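Protein RMD9, mitochondrial (Saccharomyces cerevisiae S288C, PDB 7A9X) binds a dodecameric RNA motif in the 3'-UTRs of mitochondrial mRNAs and takes part in the processing or stability of those transcripts. Local coordinates at residues Gln328-Trp331 with Lys332-Asp336. Sequence-based numbering, arbitrary orientation.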
loop_
_atom_site.group_PDB
_atom_site.type_symbol
_atom_site.label_atom_id
_atom_site.label_comp_id
_atom_site.label_asym_id
_atom_site.label_seq_id
_atom_site.Cartn_x
_atom_site.Cartn_y
_atom_site.Cartn_z
ATOM N N GLN A 328 15.180 -2.797 -3.190
ATOM C CA GLN A 328 15.383 -1.648 -4.063
ATOM C C GLN A 328 16.730 -0.985 -3.804
ATOM O O GLN A 328 17.387 -0.518 -4.742
ATOM C CB GLN A 328 14.237 -0.651 -3.887
ATOM C CG GLN A 328 12.919 -1.140 -4.470
ATOM C CD GLN A 328 11.741 -0.260 -4.098
ATOM O OE1 GLN A 328 11.838 0.587 -3.209
ATOM N NE2 GLN A 328 10.618 -0.457 -4.779
ATOM N N ASN A 329 17.162 -0.944 -2.539
ATOM C CA ASN A 329 18.458 -0.355 -2.218
ATOM C C ASN A 329 19.602 -1.185 -2.788
ATOM O O ASN A 329 20.611 -0.631 -3.241
ATOM C CB ASN A 329 18.607 -0.205 -0.706
ATOM C CG ASN A 329 17.711 0.873 -0.141
ATOM O OD1 ASN A 329 17.305 1.792 -0.853
ATOM N ND2 ASN A 329 17.401 0.772 1.146
ATOM N N ILE A 330 19.468 -2.512 -2.762
ATOM C CA ILE A 330 20.481 -3.375 -3.366
ATOM C C ILE A 330 20.567 -3.125 -4.865
ATOM O O ILE A 330 21.662 -3.035 -5.435
ATOM C CB ILE A 330 20.173 -4.854 -3.060
ATOM C CG1 ILE A 330 20.275 -5.132 -1.560
ATOM C CG2 ILE A 330 21.103 -5.770 -3.845
ATOM C CD1 ILE A 330 19.862 -6.539 -1.185
ATOM N N TRP A 331 19.415 -3.002 -5.526
ATOM C CA TRP A 331 19.404 -2.796 -6.970
ATOM C C TRP A 331 19.956 -1.423 -7.339
ATOM O O TRP A 331 20.714 -1.293 -8.308
ATOM C CB TRP A 331 17.984 -2.976 -7.506
ATOM C CG TRP A 331 17.865 -2.884 -9.000
ATOM C CD1 TRP A 331 17.110 -1.995 -9.710
ATOM C CD2 TRP A 331 18.525 -3.710 -9.966
ATOM N NE1 TRP A 331 17.254 -2.221 -11.058
ATOM C CE2 TRP A 331 18.118 -3.269 -11.242
ATOM C CE3 TRP A 331 19.414 -4.786 -9.876
ATOM C CZ2 TRP A 331 18.573 -3.863 -12.416
ATOM C CZ3 TRP A 331 19.866 -5.374 -11.045
ATOM C CH2 TRP A 331 19.445 -4.911 -12.298
ATOM N N LYS A 332 19.597 -0.389 -6.575
ATOM C CA LYS A 332 20.097 0.948 -6.875
ATOM C C LYS A 332 21.596 1.066 -6.624
ATOM O O LYS A 332 22.294 1.765 -7.367
ATOM C CB LYS A 332 19.341 1.992 -6.053
ATOM C CG LYS A 332 17.867 2.097 -6.404
ATOM C CD LYS A 332 17.103 2.893 -5.361
ATOM C CE LYS A 332 15.603 2.800 -5.596
ATOM N NZ LYS A 332 14.823 3.434 -4.498
ATOM N N ALA A 333 22.111 0.383 -5.604
ATOM C CA ALA A 333 23.500 0.567 -5.209
ATOM C C ALA A 333 24.459 -0.410 -5.874
ATOM O O ALA A 333 25.610 -0.044 -6.148
ATOM C CB ALA A 333 23.633 0.446 -3.690
ATOM N N GLN A 334 24.020 -1.638 -6.145
ATOM C CA GLN A 334 24.912 -2.686 -6.614
ATOM C C GLN A 334 24.645 -3.157 -8.034
ATOM O O GLN A 334 25.561 -3.703 -8.658
ATOM C CB GLN A 334 24.846 -3.904 -5.678
ATOM C CG GLN A 334 25.308 -3.618 -4.261
ATOM C CD GLN A 334 25.268 -4.852 -3.388
ATOM O OE1 GLN A 334 24.713 -5.878 -3.777
ATOM N NE2 GLN A 334 25.859 -4.763 -2.202
ATOM N N ASN A 335 23.429 -2.975 -8.557
ATOM C CA ASN A 335 23.062 -3.453 -9.892
ATOM C C ASN A 335 23.290 -4.959 -10.022
ATOM O O ASN A 335 23.541 -5.476 -11.113
ATOM C CB ASN A 335 23.825 -2.683 -10.977
ATOM C CG ASN A 335 23.241 -2.880 -12.360
ATOM O OD1 ASN A 335 22.122 -2.453 -12.640
ATOM N ND2 ASN A 335 24.006 -3.520 -13.239
ATOM N N ASP A 336 23.202 -5.672 -8.905
ATOM C CA ASP A 336 23.490 -7.101 -8.833
ATOM C C ASP A 336 22.159 -7.839 -8.718
ATOM O O ASP A 336 21.571 -7.909 -7.635
ATOM C CB ASP A 336 24.413 -7.400 -7.653
ATOM C CG ASP A 336 24.768 -8.871 -7.536
ATOM O OD1 ASP A 336 24.361 -9.665 -8.411
ATOM O OD2 ASP A 336 25.460 -9.234 -6.561
#
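Trp331 and Asn335, one helical turn apart, lie alongside each other and point the same way, with the indole and amide planes 30° apart. Asn335 OD1 sits over one face of the indole, displaced toward its rim, 3.7 Å from Trp331 CH2. The backbone of Asn335 packs there too: its carbonyl C is 3.6 Å from Trp331 CZ3. With CG opposite the backbone N (chi1 -176°), Trp331 swings its ring beside its own carbonyl carbon and so toward the helix end; NE1 hydrogen-bonds to OE1 of Glu373, while Ile370 and Phe337 pack on the side chain. Ile330 completes the close-packed part. It is buried among Leu297, Val340 and Ile343, and its CG2 meets Gln334 OE1 at 3.6 Å, an oxygen already engaged by His339. On the solvent side the extended Lys332 chain rests against the Gln328 carbonyl, CG to O 3.1 Å, but side chain to side chain the approach is loose, with Lys332 CE 4.1 Å from Gln328 CB.

The backbone bonding changes character over these residues. Gln334 N reaches Ile330 O at 2.8 Å, a regular i+4 bond, whereas Asn335 N to Trp331 O stretches to 3.2 Å, the donor standing 45° out of the carbonyl plane. Asn335 then takes positive phi, and Asp336 occupies the N-cap of the next helix, its OD1 making a weak hydrogen bond to His339 N. This tight link between helices 320-334 and 337-351 joins the two antiparallel helices of a PPR motif, here the inferred fifth repeat, in the helical-hairpin architecture of pentatricopeptide repeat proteins.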